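PDB 2NRK: hypothetical protein GrpB, which is of unknown function but belongs to the GrpB (UPF0157) family, whose nucleotidyltransferase-like clan suggests, without proving, a nucleotide-related role. Local coordinates for residues P46-K51 / A129-Y134; N122-N127 / K161-E166. One frame throughout, in Å; residues are numbered along the deposited sequence. Where two conformers were deposited one is given.

Contact 1. Residues P46-K51 / A129-Y134; sequences PNLAAK and AIATTY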
ATOM      1  N   PRO A  46     -19.779   8.232  -1.023  1.00 24.09           N
ATOM      2  CA  PRO A  46     -21.199   8.518  -1.007  1.00 24.30           C
ATOM      3  C   PRO A  46     -21.632   9.545   0.050  1.00 24.93           C
ATOM      4  O   PRO A  46     -21.176   9.512   1.205  1.00 25.92           O
ATOM      5  CB  PRO A  46     -21.836   7.140  -0.729  1.00 24.67           C
ATOM      6  CG  PRO A  46     -20.847   6.177  -1.424  1.00 24.33           C
ATOM      7  CD  PRO A  46     -19.487   6.784  -1.077  1.00 24.22           C
ATOM      8  N   ASN A  47     -22.477  10.467  -0.404  1.00 25.10           N
ATOM      9  CA  ASN A  47     -23.077  11.535   0.412  0.50 25.34           C
ATOM     10  C   ASN A  47     -22.127  12.685   0.789  1.00 25.41           C
ATOM     11  O   ASN A  47     -22.493  13.578   1.564  1.00 25.90           O
ATOM     12  CB  ASN A  47     -23.830  10.957   1.618  0.50 26.11           C
ATOM     13  CG  ASN A  47     -24.802   9.860   1.220  0.50 25.70           C
ATOM     14  OD1 ASN A  47     -25.522   9.975   0.223  0.50 28.66           O
ATOM     15  ND2 ASN A  47     -24.831   8.788   1.998  0.50 29.00           N
ATOM     16  N   LEU A  48     -20.939  12.700   0.201  1.00 23.97           N
ATOM     17  CA  LEU A  48     -20.015  13.812   0.434  1.00 23.30           C
ATOM     18  C   LEU A  48     -20.257  14.910  -0.601  1.00 23.34           C
ATOM     19  O   LEU A  48     -20.257  14.651  -1.799  1.00 23.44           O
ATOM     20  CB  LEU A  48     -18.552  13.329   0.355  1.00 23.07           C
ATOM     21  CG  LEU A  48     -17.457  14.388   0.492  1.00 22.45           C
ATOM     22  CD1 LEU A  48     -17.583  15.227   1.784  1.00 23.90           C
ATOM     23  CD2 LEU A  48     -16.085  13.655   0.417  1.00 22.41           C
ATOM     24  N   ALA A  49     -20.451  16.145  -0.129  1.00 24.23           N
ATOM     25  CA  ALA A  49     -20.521  17.297  -1.022  1.00 23.50           C
ATOM     26  C   ALA A  49     -19.178  17.472  -1.743  1.00 23.59           C
ATOM     27  O   ALA A  49     -18.109  17.258  -1.152  1.00 24.11           O
ATOM     28  CB  ALA A  49     -20.873  18.564  -0.241  1.00 23.58           C
ATOM     29  N   ALA A  50     -19.212  17.875  -3.009  1.00 23.66           N
ATOM     30  CA  ALA A  50     -17.975  17.913  -3.801  1.00 24.28           C
ATOM     31  C   ALA A  50     -18.119  18.748  -5.058  1.00 25.09           C
ATOM     32  O   ALA A  50     -19.208  18.916  -5.562  1.00 24.53           O
ATOM     33  CB  ALA A  50     -17.584  16.495  -4.230  1.00 24.42           C
ATOM     34  N   LYS A  51     -16.997  19.208  -5.587  1.00 25.53           N
ATOM     35  CA  LYS A  51     -16.978  19.708  -6.956  1.00 26.76           C
ATOM     36  C   LYS A  51     -17.304  18.523  -7.867  1.00 26.60           C
ATOM     37  O   LYS A  51     -16.800  17.414  -7.633  1.00 26.57           O
ATOM     38  CB  LYS A  51     -15.602  20.222  -7.308  1.00 27.57           C
ATOM     39  CG  LYS A  51     -15.305  21.518  -6.577  1.00 32.09           C
ATOM     40  CD  LYS A  51     -13.830  21.757  -6.457  1.00 41.34           C
ATOM     41  CE  LYS A  51     -13.182  22.170  -7.755  1.00 43.95           C
ATOM     42  NZ  LYS A  51     -12.328  23.399  -7.495  1.00 48.74           N
ATOM     43  N   ALA A 129     -18.957  11.269   9.861  1.00 26.18           N
ATOM     44  CA  ALA A 129     -18.806  12.524  10.606  1.00 26.42           C
ATOM     45  C   ALA A 129     -17.625  13.350  10.080  1.00 25.93           C
ATOM     46  O   ALA A 129     -17.716  14.566   9.982  1.00 25.26           O
ATOM     47  CB  ALA A 129     -18.667  12.273  12.127  1.00 26.50           C
ATOM     48  N   ILE A 130     -16.532  12.664   9.745  1.00 24.85           N
ATOM     49  CA  ILE A 130     -15.374  13.327   9.176  1.00 25.25           C
ATOM     50  C   ILE A 130     -15.695  13.824   7.761  1.00 24.69           C
ATOM     51  O   ILE A 130     -15.335  14.956   7.404  1.00 24.17           O
ATOM     52  CB  ILE A 130     -14.135  12.403   9.171  1.00 25.52           C
ATOM     53  CG1 ILE A 130     -13.758  12.089  10.633  1.00 26.38           C
ATOM     54  CG2 ILE A 130     -12.985  13.110   8.480  1.00 24.85           C
ATOM     55  CD1 ILE A 130     -12.633  11.024  10.775  1.00 28.03           C
ATOM     56  N   ALA A 131     -16.375  12.994   6.974  1.00 23.74           N
ATOM     57  CA  ALA A 131     -16.798  13.427   5.638  1.00 23.78           C
ATOM     58  C   ALA A 131     -17.693  14.678   5.741  1.00 23.43           C
ATOM     59  O   ALA A 131     -17.556  15.601   4.957  1.00 23.41           O
ATOM     60  CB  ALA A 131     -17.514  12.312   4.907  1.00 23.74           C
ATOM     61  N   THR A 132     -18.602  14.710   6.721  1.00 22.96           N
ATOM     62  CA  THR A 132     -19.476  15.871   6.909  1.00 22.14           C
ATOM     63  C   THR A 132     -18.665  17.122   7.252  1.00 22.91           C
ATOM     64  O   THR A 132     -18.942  18.199   6.724  1.00 23.17           O
ATOM     65  CB  THR A 132     -20.549  15.566   7.951  1.00 22.92           C
ATOM     66  OG1 THR A 132     -21.358  14.496   7.446  1.00 24.78           O
ATOM     67  CG2 THR A 132     -21.414  16.806   8.220  1.00 24.93           C
ATOM     68  N   THR A 133     -17.630  16.963   8.078  1.00 22.61           N
ATOM     69  CA  THR A 133     -16.743  18.076   8.431  1.00 23.69           C
ATOM     70  C   THR A 133     -16.083  18.613   7.171  1.00 23.05           C
ATOM     71  O   THR A 133     -16.031  19.834   6.970  1.00 23.62           O
ATOM     72  CB  THR A 133     -15.682  17.634   9.487  1.00 24.44           C
ATOM     73  OG1 THR A 133     -16.383  17.323  10.685  1.00 25.51           O
ATOM     74  CG2 THR A 133     -14.694  18.761   9.805  1.00 24.81           C
ATOM     75  N   TYR A 134     -15.621  17.691   6.326  1.00 23.25           N
ATOM     76  CA  TYR A 134     -14.921  18.022   5.091  1.00 22.40           C
ATOM     77  C   TYR A 134     -15.867  18.724   4.115  1.00 23.62           C
ATOM     78  O   TYR A 134     -15.528  19.777   3.564  1.00 22.61           O
ATOM     79  CB  TYR A 134     -14.404  16.742   4.477  1.00 23.22           C
ATOM     80  CG  TYR A 134     -13.555  16.922   3.258  1.00 22.32           C
ATOM     81  CD1 TYR A 134     -12.762  18.044   3.094  1.00 25.37           C
ATOM     82  CD2 TYR A 134     -13.478  15.895   2.322  1.00 24.70           C
ATOM     83  CE1 TYR A 134     -11.938  18.179   1.959  1.00 23.87           C
ATOM     84  CE2 TYR A 134     -12.674  16.009   1.195  1.00 23.69           C
ATOM     85  CZ  TYR A 134     -11.899  17.152   1.047  1.00 25.17           C
ATOM     86  OH  TYR A 134     -11.108  17.219  -0.069  1.00 26.60           O
TER
HETATM   87  O   HOH W   1     -21.334  14.311   4.150  1.00 39.71           O
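Leu48 is the loop side chain that meets helix 128-142, and each of its methyl groups has its own nearest partner. CD1 reaches the helix backbone, 3.2 Å from the carbonyl oxygen Ala131 O, and lies 4.3 Å from Ala131 CB, which points at the loop. CD2 goes to the next turn and lies 3.9 Å from Tyr134 CD2, an oblique approach. The branch spans both neighbours because Leu48 CG is anti to the backbone N (chi1 176°), extending the side chain from the loop to the helix. Tyr134 has the same first torsion (chi1 -175°), which brings the CD2 side of its ring to Leu48 while the hydroxyl continues to a hydrogen bond with Lys156. Lys138, one turn on, makes a cation-pi contact with this ring and a hydrogen bond to Ala49 O, so it ties loop and helix together beside the leucine. Nearer the surface, a water donates to Asn47 O at 2.9 Å and, weakly, to Thr132 OG1 at 3.3 Å. The loop connects strands 34-40 and 54-60. No direct hydrogen bond joins the two segments: methyl packing on the helix backbone and the tyrosine ring carries the contact, and Lys138 and the water, weakly held at Thr132, supply the polar links beside it.

Contact 2. Residues N122-N127 / K161-E166; sequences NYLREN and KKIEKE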
ATOM      1  N   ASN A 122     -11.156   5.430   1.483  1.00 21.97           N
ATOM      2  CA  ASN A 122     -11.743   4.372   2.331  1.00 22.43           C
ATOM      3  C   ASN A 122     -12.091   4.934   3.703  1.00 22.59           C
ATOM      4  O   ASN A 122     -13.145   4.623   4.273  1.00 24.28           O
ATOM      5  CB  ASN A 122     -10.788   3.196   2.423  1.00 22.67           C
ATOM      6  CG  ASN A 122     -10.625   2.461   1.118  1.00 23.16           C
ATOM      7  OD1 ASN A 122     -11.314   2.738   0.121  1.00 23.91           O
ATOM      8  ND2 ASN A 122      -9.696   1.484   1.104  1.00 25.50           N
ATOM      9  N   TYR A 123     -11.204   5.766   4.231  1.00 22.59           N
ATOM     10  CA  TYR A 123     -11.389   6.360   5.554  1.00 23.16           C
ATOM     11  C   TYR A 123     -12.618   7.287   5.572  1.00 23.64           C
ATOM     12  O   TYR A 123     -13.413   7.253   6.506  1.00 23.63           O
ATOM     13  CB  TYR A 123     -10.122   7.137   5.909  1.00 23.13           C
ATOM     14  CG  TYR A 123     -10.073   7.691   7.309  1.00 23.79           C
ATOM     15  CD1 TYR A 123     -10.044   6.836   8.428  1.00 24.27           C
ATOM     16  CD2 TYR A 123     -10.031   9.074   7.523  1.00 23.37           C
ATOM     17  CE1 TYR A 123      -9.993   7.360   9.748  1.00 24.09           C
ATOM     18  CE2 TYR A 123      -9.929   9.612   8.838  1.00 22.50           C
ATOM     19  CZ  TYR A 123      -9.921   8.732   9.942  1.00 24.18           C
ATOM     20  OH  TYR A 123      -9.828   9.224  11.229  1.00 25.27           O
ATOM     21  N   LEU A 124     -12.780   8.131   4.544  1.00 22.61           N
ATOM     22  CA  LEU A 124     -13.969   9.008   4.513  1.00 23.18           C
ATOM     23  C   LEU A 124     -15.258   8.168   4.392  1.00 22.44           C
ATOM     24  O   LEU A 124     -16.258   8.501   5.032  1.00 22.91           O
ATOM     25  CB  LEU A 124     -13.905   9.996   3.360  1.00 23.49           C
ATOM     26  CG  LEU A 124     -12.842  11.064   3.574  1.00 24.19           C
ATOM     27  CD1 LEU A 124     -12.815  12.003   2.352  1.00 26.66           C
ATOM     28  CD2 LEU A 124     -13.098  11.880   4.862  1.00 26.27           C
ATOM     29  N   ARG A 125     -15.215   7.102   3.586  1.00 23.34           N
ATOM     30  CA  ARG A 125     -16.371   6.221   3.435  1.00 24.07           C
ATOM     31  C   ARG A 125     -16.777   5.604   4.759  1.00 25.21           C
ATOM     32  O   ARG A 125     -17.971   5.380   4.975  1.00 26.16           O
ATOM     33  CB  ARG A 125     -16.057   5.088   2.454  1.00 23.93           C
ATOM     34  CG  ARG A 125     -16.026   5.553   0.992  1.00 21.98           C
ATOM     35  CD  ARG A 125     -15.607   4.403   0.083  1.00 23.83           C
ATOM     36  NE  ARG A 125     -15.806   4.732  -1.334  1.00 25.60           N
ATOM     37  CZ  ARG A 125     -15.621   3.883  -2.351  1.00 27.67           C
ATOM     38  NH1 ARG A 125     -15.160   2.642  -2.124  1.00 29.66           N
ATOM     39  NH2 ARG A 125     -15.876   4.272  -3.610  1.00 26.13           N
ATOM     40  N   GLU A 126     -15.801   5.323   5.628  1.00 26.15           N
ATOM     41  CA  GLU A 126     -16.080   4.674   6.942  1.00 27.59           C
ATOM     42  C   GLU A 126     -16.345   5.645   8.098  1.00 27.28           C
ATOM     43  O   GLU A 126     -16.698   5.228   9.224  1.00 26.87           O
ATOM     44  CB  GLU A 126     -14.921   3.747   7.339  1.00 29.21           C
ATOM     45  CG  GLU A 126     -14.578   2.662   6.343  1.00 34.78           C
ATOM     46  CD  GLU A 126     -15.644   1.588   6.179  1.00 45.36           C
ATOM     47  OE1 GLU A 126     -16.561   1.467   7.037  1.00 48.89           O
ATOM     48  OE2 GLU A 126     -15.548   0.842   5.176  1.00 51.11           O
ATOM     49  N   ASN A 127     -16.177   6.938   7.833  1.00 26.16           N
ATOM     50  CA  ASN A 127     -16.257   7.974   8.855  1.00 26.01           C
ATOM     51  C   ASN A 127     -17.128   9.121   8.372  1.00 26.15           C
ATOM     52  O   ASN A 127     -16.621  10.188   8.062  1.00 25.24           O
ATOM     53  CB  ASN A 127     -14.841   8.466   9.220  1.00 25.95           C
ATOM     54  CG  ASN A 127     -14.074   7.427   9.994  1.00 27.45           C
ATOM     55  OD1 ASN A 127     -14.225   7.335  11.225  1.00 29.79           O
ATOM     56  ND2 ASN A 127     -13.317   6.592   9.291  1.00 25.71           N
ATOM     57  N   LYS A 161      -4.243  16.928   4.506  1.00 25.11           N
ATOM     58  CA  LYS A 161      -3.037  16.241   5.007  1.00 26.01           C
ATOM     59  C   LYS A 161      -3.296  15.540   6.341  1.00 25.16           C
ATOM     60  O   LYS A 161      -2.858  14.413   6.550  1.00 24.98           O
ATOM     61  CB  LYS A 161      -1.840  17.197   5.134  1.00 26.73           C
ATOM     62  CG  LYS A 161      -1.334  17.748   3.800  1.00 33.02           C
ATOM     63  CD  LYS A 161      -0.308  16.861   3.117  1.00 40.17           C
ATOM     64  CE  LYS A 161       0.464  17.652   2.046  1.00 42.07           C
ATOM     65  NZ  LYS A 161      -0.453  18.132   0.982  1.00 42.95           N
ATOM     66  N   LYS A 162      -4.044  16.196   7.228  1.00 23.28           N
ATOM     67  CA  LYS A 162      -4.370  15.586   8.521  1.00 23.18           C
ATOM     68  C   LYS A 162      -5.170  14.293   8.305  1.00 23.24           C
ATOM     69  O   LYS A 162      -4.882  13.233   8.901  1.00 22.74           O
ATOM     70  CB  LYS A 162      -5.208  16.559   9.370  1.00 23.09           C
ATOM     71  CG  LYS A 162      -5.651  15.933  10.687  1.00 23.53           C
ATOM     72  CD  LYS A 162      -6.505  16.878  11.531  1.00 25.67           C
ATOM     73  CE  LYS A 162      -6.428  16.405  12.985  1.00 27.69           C
ATOM     74  NZ  LYS A 162      -7.387  17.011  13.892  1.00 31.66           N
ATOM     75  N   ILE A 163      -6.194  14.392   7.483  1.00 22.73           N
ATOM     76  CA  ILE A 163      -7.058  13.244   7.218  1.00 22.47           C
ATOM     77  C   ILE A 163      -6.309  12.130   6.481  1.00 23.35           C
ATOM     78  O   ILE A 163      -6.521  10.932   6.745  1.00 23.25           O
ATOM     79  CB  ILE A 163      -8.351  13.679   6.460  1.00 23.34           C
ATOM     80  CG1 ILE A 163      -9.141  14.671   7.328  1.00 24.99           C
ATOM     81  CG2 ILE A 163      -9.203  12.430   6.041  1.00 23.99           C
ATOM     82  CD1 ILE A 163      -9.370  14.198   8.790  1.00 25.93           C
ATOM     83  N   GLU A 164      -5.450  12.525   5.546  1.00 23.35           N
ATOM     84  CA  GLU A 164      -4.659  11.503   4.808  1.00 24.12           C
ATOM     85  C   GLU A 164      -3.803  10.692   5.794  1.00 23.99           C
ATOM     86  O   GLU A 164      -3.608   9.471   5.628  1.00 23.92           O
ATOM     87  CB  GLU A 164      -3.746  12.163   3.776  1.00 24.32           C
ATOM     88  CG  GLU A 164      -4.506  12.586   2.505  1.00 25.56           C
ATOM     89  CD  GLU A 164      -3.619  13.343   1.474  1.00 25.20           C
ATOM     90  OE1 GLU A 164      -2.525  13.843   1.840  1.00 28.11           O
ATOM     91  OE2 GLU A 164      -4.058  13.412   0.281  1.00 27.96           O
ATOM     92  N   LYS A 165      -3.273  11.370   6.795  1.00 24.37           N
ATOM     93  CA  LYS A 165      -2.437  10.707   7.788  1.00 24.14           C
ATOM     94  C   LYS A 165      -3.272   9.756   8.647  1.00 23.45           C
ATOM     95  O   LYS A 165      -2.900   8.595   8.851  1.00 24.60           O
ATOM     96  CB  LYS A 165      -1.711  11.764   8.628  1.00 25.39           C
ATOM     97  CG  LYS A 165      -0.853  11.207   9.713  1.00 28.80           C
ATOM     98  CD  LYS A 165       0.118  12.313  10.217  1.00 34.50           C
ATOM     99  CE  LYS A 165       0.807  11.876  11.491  1.00 40.44           C
ATOM    100  NZ  LYS A 165       1.724  12.956  12.049  1.00 44.07           N
ATOM    101  N   GLU A 166      -4.413  10.233   9.157  1.00 22.85           N
ATOM    102  CA  GLU A 166      -5.327   9.380   9.906  1.00 22.81           C
ATOM    103  C   GLU A 166      -5.750   8.182   9.048  1.00 22.42           C
ATOM    104  O   GLU A 166      -5.841   7.046   9.546  1.00 22.79           O
ATOM    105  CB  GLU A 166      -6.579  10.147  10.316  1.00 23.00           C
ATOM    106  CG  GLU A 166      -6.302  11.260  11.327  1.00 23.66           C
ATOM    107  CD  GLU A 166      -7.572  11.983  11.809  1.00 25.01           C
ATOM    108  OE1 GLU A 166      -8.698  11.635  11.401  1.00 27.43           O
ATOM    109  OE2 GLU A 166      -7.435  12.927  12.614  1.00 27.45           O
TER
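Tyr123 lies between the two helices with Ile163 at its rim and Glu166 across one face. Ile163 CG2 sits near the ring plane, 3.8 Å from Tyr123 CD2, and also meets Leu124 CD2 at 4.1 Å; the buried Ile163 and Leu124, with the inner edge of the Tyr123 ring, form the tightly packed part. The backbone carbon Glu166 C lies over the ring centre, 4.2 Å above the plane, and the amide carbon Asn127 CG is offset toward the rim of the opposite face. That amide is steadied by a nearly straight bond, Asn127 ND2 to Tyr123 O at 2.9 Å. With CG anti to the backbone N (chi1 -173°), the tyrosine extends toward helix 157-171, and its hydroxyl OH donates to Glu166 OE1 over 2.7 Å. The oxygen is met on its anti side, 34° out of the carboxylate plane, which stands almost perpendicular to the ring. The solvent side is here, at the hydroxyl and carboxylate of the partly exposed Tyr123 and Glu166. The helix segments cross at 89°, held by an apolar core and, at its margin, one short bond tilted from the carboxylate plane, consistent with an ionised Glu166, though the geometry does not prove it.

Contacts 1 and 2 are centred 11 Å apart, and their segments alternate along the chain. Helix 128-142 directly follows helix 111-126, and Ile130 and Tyr134 of contact 1's helix touch contact 2. Ile130, which makes no contact with loop 46-51, has its CG2 3.8 Å from both Leu124 CD2 and Ile163 CD1, and its CD1 is 3.4 Å from Tyr123 OH. Leu124 closes the join, with CD1 3.9 Å from Tyr134 CD2 and a further contact to Leu48. A chain of side-chain contacts, largely apolar, thus links the loop to helix 157-171. No ligand or active site is established nearby.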